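Local coordinates for SnoaL-like domain-containing protein (Sphaerobacter thermophilus, PDB 5TGN) that is of unknown function but has the SnoaL-like, NTF2-type fold, whose cone-shaped interior in relatives often holds a small-molecule pocket, at residues I35-G40 with A50-A55; R11-R16 with A27-D32; G78-P83 with I90-D95. All blocks are in the same frame, centred on the assembly; numbering follows the deposited sequence.

Contact 1: residues I35-G40 with A50-A55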
loop_
_atom_site.group_PDB
_atom_site.type_symbol
_atom_site.label_atom_id
_atom_site.label_comp_id
_atom_site.label_asym_id
_atom_site.label_seq_id
_atom_site.Cartn_x
_atom_site.Cartn_y
_atom_site.Cartn_z
ATOM N N ILE A 35 -1.808 -8.444 -11.047
ATOM C CA ILE A 35 -2.065 -8.273 -9.621
ATOM C C ILE A 35 -2.388 -6.807 -9.375
ATOM O O ILE A 35 -1.679 -5.918 -9.865
ATOM C CB ILE A 35 -0.861 -8.690 -8.769
ATOM C CG1 ILE A 35 -0.560 -10.177 -8.963
ATOM C CG2 ILE A 35 -1.127 -8.381 -7.290
ATOM C CD1 ILE A 35 0.643 -10.640 -8.145
ATOM N N ILE A 36 -3.457 -6.549 -8.633
ATOM C CA ILE A 36 -3.775 -5.192 -8.177
ATOM C C ILE A 36 -3.484 -5.169 -6.689
ATOM O O ILE A 36 -4.036 -5.984 -5.930
ATOM C CB ILE A 36 -5.239 -4.816 -8.437
ATOM C CG1 ILE A 36 -5.676 -5.250 -9.846
ATOM C CG2 ILE A 36 -5.453 -3.295 -8.173
ATOM C CD1 ILE A 36 -7.005 -4.541 -10.352
ATOM N N ALA A 37 -2.644 -4.252 -6.270
ATOM C CA ALA A 37 -2.201 -4.287 -4.884
ATOM C C ALA A 37 -2.116 -2.850 -4.404
ATOM O O ALA A 37 -2.218 -1.935 -5.228
ATOM C CB ALA A 37 -0.845 -5.009 -4.773
ATOM N N PRO A 38 -1.951 -2.597 -3.097
ATOM C CA PRO A 38 -1.848 -1.199 -2.632
ATOM C C PRO A 38 -0.692 -0.450 -3.284
ATOM O O PRO A 38 0.376 -1.013 -3.516
ATOM C CB PRO A 38 -1.614 -1.349 -1.129
ATOM C CG PRO A 38 -2.222 -2.663 -0.759
ATOM C CD PRO A 38 -1.984 -3.551 -1.974
ATOM N N VAL A 39 -0.888 0.831 -3.577
ATOM C CA VAL A 39 -2.149 1.557 -3.516
ATOM C C VAL A 39 -2.537 1.819 -4.969
ATOM O O VAL A 39 -1.924 2.671 -5.620
ATOM C CB VAL A 39 -1.994 2.862 -2.733
ATOM C CG1 VAL A 39 -3.306 3.701 -2.786
ATOM C CG2 VAL A 39 -1.583 2.552 -1.273
ATOM N N GLY A 40 -3.471 1.027 -5.503
ATOM C CA GLY A 40 -3.784 1.156 -6.913
ATOM C C GLY A 40 -2.682 0.733 -7.861
ATOM O O GLY A 40 -2.687 1.153 -9.027
ATOM N N ALA A 50 6.357 -11.027 -11.080
ATOM C CA ALA A 50 7.528 -11.559 -10.393
ATOM C C ALA A 50 8.192 -10.491 -9.542
ATOM O O ALA A 50 8.611 -10.766 -8.417
ATOM C CB ALA A 50 8.525 -12.137 -11.401
ATOM N N ALA A 51 8.285 -9.263 -10.063
ATOM C CA ALA A 51 8.922 -8.176 -9.324
ATOM C C ALA A 51 8.141 -7.843 -8.066
ATOM O O ALA A 51 8.730 -7.632 -6.996
ATOM C CB ALA A 51 9.038 -6.930 -10.220
ATOM N N PHE A 52 6.807 -7.762 -8.180
ATOM C CA PHE A 52 5.984 -7.502 -7.008
ATOM C C PHE A 52 6.233 -8.538 -5.924
ATOM O O PHE A 52 6.444 -8.199 -4.752
ATOM C CB PHE A 52 4.506 -7.479 -7.405
ATOM C CG PHE A 52 3.569 -7.475 -6.227
ATOM C CD1 PHE A 52 3.349 -6.300 -5.492
ATOM C CD2 PHE A 52 2.897 -8.643 -5.859
ATOM C CE1 PHE A 52 2.467 -6.307 -4.366
ATOM C CE2 PHE A 52 2.007 -8.648 -4.770
ATOM C CZ PHE A 52 1.790 -7.468 -4.041
ATOM N N ILE A 53 6.220 -9.819 -6.303
ATOM C CA ILE A 53 6.370 -10.891 -5.329
ATOM C C ILE A 53 7.752 -10.863 -4.695
ATOM O O ILE A 53 7.884 -11.038 -3.483
ATOM C CB ILE A 53 6.082 -12.239 -6.009
ATOM C CG1 ILE A 53 4.572 -12.333 -6.256
ATOM C CG2 ILE A 53 6.615 -13.413 -5.175
ATOM C CD1 ILE A 53 4.213 -13.484 -7.040
ATOM N N GLU A 54 8.795 -10.621 -5.496
ATOM C CA GLU A 54 10.152 -10.544 -4.970
ATOM C C GLU A 54 10.350 -9.347 -4.037
ATOM O O GLU A 54 11.249 -9.377 -3.193
ATOM C CB GLU A 54 11.154 -10.499 -6.138
ATOM C CG GLU A 54 11.486 -11.914 -6.659
ATOM C CD GLU A 54 11.925 -11.967 -8.133
ATOM O OE1 GLU A 54 12.193 -13.096 -8.611
ATOM O OE2 GLU A 54 11.989 -10.907 -8.813
ATOM N N ALA A 55 9.522 -8.309 -4.151
ATOM C CA ALA A 55 9.654 -7.134 -3.292
ATOM C C ALA A 55 9.091 -7.334 -1.878
ATOM O O ALA A 55 9.323 -6.474 -1.009
ATOM C CB ALA A 55 8.978 -5.941 -3.970
#

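Contact 2: residues R11-R16 with A27-D32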
loop_
_atom_site.group_PDB
_atom_site.type_symbol
_atom_site.label_atom_id
_atom_site.label_comp_id
_atom_site.label_asym_id
_atom_site.label_seq_id
_atom_site.Cartn_x
_atom_site.Cartn_y
_atom_site.Cartn_z
ATOM N N ARG A 11 -4.610 -21.867 -4.120
ATOM C CA ARG A 11 -3.776 -22.493 -3.096
ATOM C C ARG A 11 -2.311 -22.539 -3.528
ATOM O O ARG A 11 -1.402 -22.374 -2.702
ATOM C CB ARG A 11 -4.265 -23.916 -2.793
ATOM C CG ARG A 11 -5.627 -24.038 -2.079
ATOM C CD ARG A 11 -6.135 -25.501 -2.206
ATOM N NE ARG A 11 -7.449 -25.691 -1.599
ATOM C CZ ARG A 11 -8.282 -26.678 -1.895
ATOM N NH1 ARG A 11 -7.951 -27.578 -2.807
ATOM N NH2 ARG A 11 -9.460 -26.751 -1.289
ATOM N N GLU A 12 -2.060 -22.838 -4.807
ATOM C CA GLU A 12 -0.683 -22.884 -5.281
ATOM C C GLU A 12 -0.044 -21.499 -5.248
ATOM O O GLU A 12 1.158 -21.375 -4.992
ATOM C CB GLU A 12 -0.616 -23.462 -6.698
ATOM C CG GLU A 12 0.811 -23.676 -7.181
ATOM C CD GLU A 12 1.558 -24.716 -6.347
ATOM O OE1 GLU A 12 0.895 -25.524 -5.649
ATOM O OE2 GLU A 12 2.808 -24.716 -6.372
ATOM N N TYR A 13 -0.821 -20.457 -5.543
ATOM C CA TYR A 13 -0.296 -19.098 -5.447
ATOM C C TYR A 13 0.217 -18.836 -4.040
ATOM O O TYR A 13 1.359 -18.421 -3.850
ATOM C CB TYR A 13 -1.373 -18.072 -5.841
ATOM C CG TYR A 13 -0.879 -16.649 -5.585
ATOM C CD1 TYR A 13 -0.171 -15.950 -6.563
ATOM C CD2 TYR A 13 -1.055 -16.039 -4.339
ATOM C CE1 TYR A 13 0.315 -14.659 -6.319
ATOM C CE2 TYR A 13 -0.582 -14.744 -4.092
ATOM C CZ TYR A 13 0.107 -14.077 -5.084
ATOM O OH TYR A 13 0.603 -12.815 -4.831
ATOM N N ILE A 14 -0.592 -19.157 -3.030
ATOM C CA ILE A 14 -0.143 -18.988 -1.650
ATOM C C ILE A 14 1.111 -19.816 -1.383
ATOM O O ILE A 14 2.036 -19.369 -0.698
ATOM C CB ILE A 14 -1.275 -19.362 -0.668
ATOM C CG1 ILE A 14 -2.505 -18.488 -0.889
ATOM C CG2 ILE A 14 -0.784 -19.240 0.807
ATOM C CD1 ILE A 14 -2.250 -16.970 -0.570
ATOM N N SER A 15 1.149 -21.049 -1.878
ATOM C CA SER A 15 2.316 -21.884 -1.596
ATOM C C SER A 15 3.569 -21.272 -2.211
ATOM O O SER A 15 4.645 -21.265 -1.591
ATOM C CB SER A 15 2.081 -23.308 -2.115
ATOM O OG SER A 15 3.185 -24.148 -1.834
ATOM N N ARG A 16 3.438 -20.732 -3.421
ATOM C CA ARG A 16 4.590 -20.170 -4.129
ATOM C C ARG A 16 5.087 -18.891 -3.462
ATOM O O ARG A 16 6.297 -18.667 -3.364
ATOM C CB ARG A 16 4.232 -19.895 -5.598
ATOM C CG ARG A 16 4.009 -21.123 -6.466
ATOM C CD ARG A 16 5.204 -22.036 -6.475
ATOM N NE ARG A 16 5.138 -22.997 -5.377
ATOM C CZ ARG A 16 6.186 -23.419 -4.667
ATOM N NH1 ARG A 16 7.416 -22.972 -4.933
ATOM N NH2 ARG A 16 5.997 -24.289 -3.675
ATOM N N ALA A 27 3.951 -18.009 -13.183
ATOM C CA ALA A 27 3.477 -19.041 -14.114
ATOM C C ALA A 27 2.011 -19.407 -13.902
ATOM O O ALA A 27 1.398 -20.001 -14.802
ATOM C CB ALA A 27 4.331 -20.322 -14.004
ATOM N N LEU A 28 1.426 -19.077 -12.741
ATOM C CA LEU A 28 -0.002 -19.300 -12.554
ATOM C C LEU A 28 -0.876 -18.279 -13.264
ATOM O O LEU A 28 -2.099 -18.461 -13.307
ATOM C CB LEU A 28 -0.365 -19.273 -11.073
ATOM C CG LEU A 28 0.454 -20.212 -10.206
ATOM C CD1 LEU A 28 0.097 -19.899 -8.757
ATOM C CD2 LEU A 28 0.183 -21.696 -10.566
ATOM N N PHE A 29 -0.311 -17.220 -13.813
ATOM C CA PHE A 29 -1.110 -16.154 -14.405
ATOM C C PHE A 29 -1.106 -16.261 -15.930
ATOM O O PHE A 29 -0.151 -16.756 -16.534
ATOM C CB PHE A 29 -0.574 -14.776 -13.999
ATOM C CG PHE A 29 -0.819 -14.425 -12.572
ATOM C CD1 PHE A 29 -1.756 -13.457 -12.232
ATOM C CD2 PHE A 29 -0.089 -15.030 -11.564
ATOM C CE1 PHE A 29 -1.972 -13.089 -10.890
ATOM C CE2 PHE A 29 -0.295 -14.679 -10.201
ATOM C CZ PHE A 29 -1.248 -13.711 -9.862
ATOM N N ALA A 30 -2.187 -15.779 -16.540
ATOM C CA ALA A 30 -2.197 -15.523 -17.975
ATOM C C ALA A 30 -1.115 -14.507 -18.333
ATOM O O ALA A 30 -0.671 -13.702 -17.504
ATOM C CB ALA A 30 -3.564 -15.001 -18.438
ATOM N N GLN A 31 -0.703 -14.546 -19.597
ATOM C CA GLN A 31 0.344 -13.647 -20.065
ATOM C C GLN A 31 -0.020 -12.190 -19.823
ATOM O O GLN A 31 0.847 -11.370 -19.514
ATOM C CB GLN A 31 0.618 -13.897 -21.557
ATOM C CG GLN A 31 1.673 -12.980 -22.138
ATOM C CD GLN A 31 2.009 -13.269 -23.620
ATOM O OE1 GLN A 31 1.255 -13.954 -24.339
ATOM N NE2 GLN A 31 3.146 -12.723 -24.081
ATOM N N ASP A 32 -1.293 -11.839 -19.991
ATOM C CA ASP A 32 -1.779 -10.504 -19.667
ATOM C C ASP A 32 -2.510 -10.468 -18.330
ATOM O O ASP A 32 -3.322 -9.572 -18.105
ATOM C CB ASP A 32 -2.682 -9.984 -20.790
ATOM C CG ASP A 32 -3.790 -10.953 -21.142
ATOM O OD1 ASP A 32 -3.797 -12.067 -20.584
ATOM O OD2 ASP A 32 -4.645 -10.620 -21.993
#

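Contact 3: residues G78-P83 with I90-D95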
loop_
_atom_site.group_PDB
_atom_site.type_symbol
_atom_site.label_atom_id
_atom_site.label_comp_id
_atom_site.label_asym_id
_atom_site.label_seq_id
_atom_site.Cartn_x
_atom_site.Cartn_y
_atom_site.Cartn_z
ATOM N N GLY A 78 -6.566 -14.674 4.935
ATOM C CA GLY A 78 -5.421 -15.288 5.583
ATOM C C GLY A 78 -4.713 -14.303 6.486
ATOM O O GLY A 78 -5.065 -13.123 6.558
ATOM N N VAL A 79 -3.715 -14.815 7.202
ATOM C CA VAL A 79 -2.902 -14.021 8.111
ATOM C C VAL A 79 -1.480 -14.072 7.576
ATOM O O VAL A 79 -0.952 -15.158 7.320
ATOM C CB VAL A 79 -2.989 -14.551 9.563
ATOM C CG1 VAL A 79 -2.132 -13.709 10.516
ATOM C CG2 VAL A 79 -4.425 -14.588 10.035
ATOM N N VAL A 80 -0.864 -12.915 7.392
ATOM C CA VAL A 80 0.538 -12.833 6.983
ATOM C C VAL A 80 1.371 -12.419 8.197
ATOM O O VAL A 80 1.129 -11.360 8.784
ATOM C CB VAL A 80 0.735 -11.849 5.821
ATOM C CG1 VAL A 80 2.243 -11.712 5.482
ATOM C CG2 VAL A 80 -0.053 -12.318 4.585
ATOM N N GLN A 81 2.310 -13.271 8.608
ATOM C CA GLN A 81 3.205 -12.957 9.706
ATOM C C GLN A 81 4.623 -12.709 9.205
ATOM O O GLN A 81 5.073 -13.325 8.234
ATOM C CB GLN A 81 3.194 -14.084 10.742
ATOM C CG GLN A 81 1.828 -14.172 11.420
ATOM C CD GLN A 81 1.743 -15.286 12.421
ATOM O OE1 GLN A 81 1.422 -16.418 12.065
ATOM N NE2 GLN A 81 2.035 -14.979 13.686
ATOM N N THR A 82 5.327 -11.826 9.898
ATOM C CA THR A 82 6.697 -11.435 9.591
ATOM C C THR A 82 7.535 -11.435 10.856
ATOM O O THR A 82 7.007 -11.557 11.971
ATOM C CB THR A 82 6.748 -10.035 8.959
ATOM O OG1 THR A 82 6.134 -9.105 9.856
ATOM C CG2 THR A 82 6.060 -9.994 7.563
ATOM N N PRO A 83 8.867 -11.330 10.716
ATOM C CA PRO A 83 9.733 -11.325 11.904
ATOM C C PRO A 83 9.468 -10.198 12.877
ATOM O O PRO A 83 9.687 -10.385 14.082
ATOM C CB PRO A 83 11.143 -11.215 11.304
ATOM C CG PRO A 83 11.043 -11.964 10.024
ATOM C CD PRO A 83 9.643 -11.629 9.489
ATOM N N ILE A 90 -5.398 -10.514 5.455
ATOM C CA ILE A 90 -5.335 -10.244 4.022
ATOM C C ILE A 90 -6.436 -11.020 3.311
ATOM O O ILE A 90 -6.754 -12.153 3.688
ATOM C CB ILE A 90 -3.950 -10.600 3.427
ATOM C CG1 ILE A 90 -2.824 -9.812 4.115
ATOM C CG2 ILE A 90 -3.893 -10.273 1.941
ATOM C CD1 ILE A 90 -2.923 -8.293 3.972
ATOM N N GLU A 91 -7.020 -10.404 2.292
ATOM C CA GLU A 91 -7.989 -11.056 1.426
ATOM C C GLU A 91 -7.401 -11.105 0.022
ATOM O O GLU A 91 -6.934 -10.081 -0.488
ATOM C CB GLU A 91 -9.324 -10.295 1.447
ATOM C CG GLU A 91 -10.334 -10.671 0.346
ATOM C CD GLU A 91 -11.583 -9.804 0.410
ATOM O OE1 GLU A 91 -11.558 -8.649 -0.082
ATOM O OE2 GLU A 91 -12.569 -10.245 1.012
ATOM N N TRP A 92 -7.395 -12.297 -0.587
ATOM C CA TRP A 92 -6.936 -12.504 -1.963
ATOM C C TRP A 92 -8.148 -12.863 -2.816
ATOM O O TRP A 92 -8.832 -13.852 -2.535
ATOM C CB TRP A 92 -5.897 -13.631 -2.042
ATOM C CG TRP A 92 -4.567 -13.345 -1.383
ATOM C CD1 TRP A 92 -3.436 -12.822 -1.978
ATOM C CD2 TRP A 92 -4.209 -13.619 -0.019
ATOM N NE1 TRP A 92 -2.414 -12.734 -1.055
ATOM C CE2 TRP A 92 -2.865 -13.213 0.153
ATOM C CE3 TRP A 92 -4.897 -14.167 1.071
ATOM C CZ2 TRP A 92 -2.193 -13.342 1.383
ATOM C CZ3 TRP A 92 -4.235 -14.289 2.286
ATOM C CH2 TRP A 92 -2.894 -13.868 2.432
ATOM N N ILE A 93 -8.424 -12.077 -3.850
ATOM C CA ILE A 93 -9.558 -12.356 -4.743
ATOM C C ILE A 93 -8.978 -12.760 -6.086
ATOM O O ILE A 93 -8.358 -11.931 -6.751
ATOM C CB ILE A 93 -10.490 -11.145 -4.903
ATOM C CG1 ILE A 93 -10.983 -10.653 -3.527
ATOM C CG2 ILE A 93 -11.681 -11.482 -5.856
ATOM C CD1 ILE A 93 -11.764 -9.314 -3.607
ATOM N N PHE A 94 -9.180 -14.021 -6.496
ATOM C CA PHE A 94 -8.641 -14.555 -7.749
ATOM C C PHE A 94 -9.762 -14.641 -8.783
ATOM O O PHE A 94 -10.779 -15.305 -8.535
ATOM C CB PHE A 94 -8.065 -15.961 -7.562
ATOM C CG PHE A 94 -6.918 -16.055 -6.625
ATOM C CD1 PHE A 94 -5.606 -16.077 -7.112
ATOM C CD2 PHE A 94 -7.128 -16.191 -5.257
ATOM C CE1 PHE A 94 -4.516 -16.200 -6.231
ATOM C CE2 PHE A 94 -6.045 -16.283 -4.367
ATOM C CZ PHE A 94 -4.753 -16.286 -4.841
ATOM N N ASP A 95 -9.579 -13.991 -9.937
ATOM C CA ASP A 95 -10.425 -14.221 -11.116
ATOM C C ASP A 95 -9.673 -15.138 -12.076
ATOM O O ASP A 95 -8.548 -14.822 -12.483
ATOM C CB ASP A 95 -10.792 -12.902 -11.816
ATOM C CG ASP A 95 -11.514 -11.925 -10.883
ATOM O OD1 ASP A 95 -12.591 -12.293 -10.358
ATOM O OD2 ASP A 95 -10.999 -10.800 -10.646
#

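Contact 1: residues I35-G40 with A50-A55
With CG anti to the backbone N (chi1 169°), Phe-52 reaches from its helix to the strand residues Ile-35 and Ala-37, while Ile-35 sets CG1 beside its own backbone N (chi1 -62°) and extends it so that CD1 meets the ring. The two side chains cross at about a right angle. CD1 of Ile-35 lies 3.8 Å from CD2 of Phe-52, and CG2 of Ile-35 is 4.0 Å from CE2 of the same ring. Farther out, the methyl CB of Ala-37 comes to 3.6 Å from Phe-52 CE1 and almost as close to CZ, so a small residue receives the end of the ring. In this NTF2-type fold, helix 46-54 packs against the curved sheet near the edge that this chain's sheet has at strand 41-44, and Phe-52 bridges the helix to strand 33-37. The ring also meets Tyr-43 of strand 41-44 and touches Ile-106. No hydrogen bond joins the two segments; the contact is wholly apolar. Arg-41 of the second subunit hydrogen-bonds through NH2 to the backbone O of Phe-52 and makes a cation-pi contact with its ring, bringing a charge from the oligomer interface to this buried side chain.

Contact 2: residues R11-R16 with A27-D32
Leu-28 presses its CD1 methyl against the backbone of Tyr-13, 3.4 Å from both N and CA of that residue. The same methyl lies 3.7 Å from Tyr-13 CB, while the other branch, CD2, reaches the aliphatic CG of Glu-12 at 4.0 Å. Leu-28 thus fits against the flank of helix 6-18. Of the Glu-12 side chain it is the methylenes that face the leucine: the chain bends at chi2 (64°), which takes the carboxylate away toward Arg-16, whose NE forms a salt bridge with OE2, weak as a hydrogen bond. Arg-16 has a second acidic partner in Asp-21. Next along the chain, Phe-29 has CG beside its backbone N (chi1 -71°), which brings the ring back toward the helix. Its edge meets the phenol of Tyr-13, with CE2 3.9 Å from Tyr-13 CD1 and CZ 4.0 Å from Tyr-13 CE1; the two side chains cross obliquely. The carbonyl O of Phe-29 accepts hydrogen bonds from Arg-100 NH1 and Trp-46 NE1. Tyr-13 also meets Phe-94, ring planes at about 70°, and touches Ile-35, so helix 6-18 is seated over the concave sheet of the NTF2-type fold; Ile-53 of helix 46-54 borders the ring as well. Cutting Tyr-13 back to an alanine is likely to leave the edge of Phe-29 without its aromatic neighbour and a gap between helix and sheet, although the CB and backbone that Leu-28 touches would remain. With no hydrogen bond between the two segments, the direct contact between them rests on apolar fit, and the charged groups of Glu-12 and Arg-16 pair with each other beside it.

Contact 3: residues G78-P83 with I90-D95
Gly-78 and Ile-90 form an antiparallel hydrogen-bonded pair, in which each residue gives its N-H to the other's carbonyl. Gly-78 N donates to Ile-90 O at 2.8 Å, in the carbonyl plane. The return bond, Ile-90 N to Gly-78 O, is 2.9 Å long and straighter, 166° at hydrogen against 149° for the first, though its donor is tilted from the carbonyl plane. Both amides and both carbonyls are therefore satisfied by this one pair. It belongs to the beta hairpin of strands 73-81 and 88-97 in the curved sheet of the NTF2-type fold; the strand portions 78-81 and 90-95 run at 121°, well short of antiparallel, as expected of a strongly bent sheet. The hairpin continues on each side, with Val-80 bonded through its backbone to Ala-88 and Trp-92 to Leu-76. The absence of a side chain at Gly-78 matters, since Trp-92 CZ3 sits 3.5 Å from Gly-78 N and a beta carbon would run into the indole, whose edge faces the glycine. Ile-90 lays CG2 over one face of that indole, 3.5 Å above its plane and offset toward the rim. In Val-80, with CG1 anti to the backbone N, CG2 is left beside it and touches both Ile-90 CG1, at 3.8 Å, and the indole edge at Trp-92 CH2, at 3.9 Å. On the other face of the sheet Glu-91 is gripped through both carboxylate oxygens: OE2 bonds to His-77 NE2, while OE1 accepts from Asn-107 ND2 and forms a salt bridge with Arg-103 of the third subunit.

Overall arrangement
All three contacts are largely buried, but they differ in chemistry. Contact 3 joins two strands of one sheet through backbone hydrogen bonds, whereas contacts 1 and 2 have none across their segments and fix helices 46-54 and 6-18 to the fold by apolar side chains. Contacts 1 and 2 touch directly, with Ile-35 against Phe-29 and Tyr-13, and Ile-53 against Tyr-13. Tyr-13 also leads to contact 3 through Phe-94 and Trp-92, while contacts 1 and 3 reach the same sheet without touching, about 7 Å apart at their nearest atoms. Other subunits adjoin contacts 1 and 3; none touches the segments of contact 2, beside which Glu-12 pairs with Arg-16.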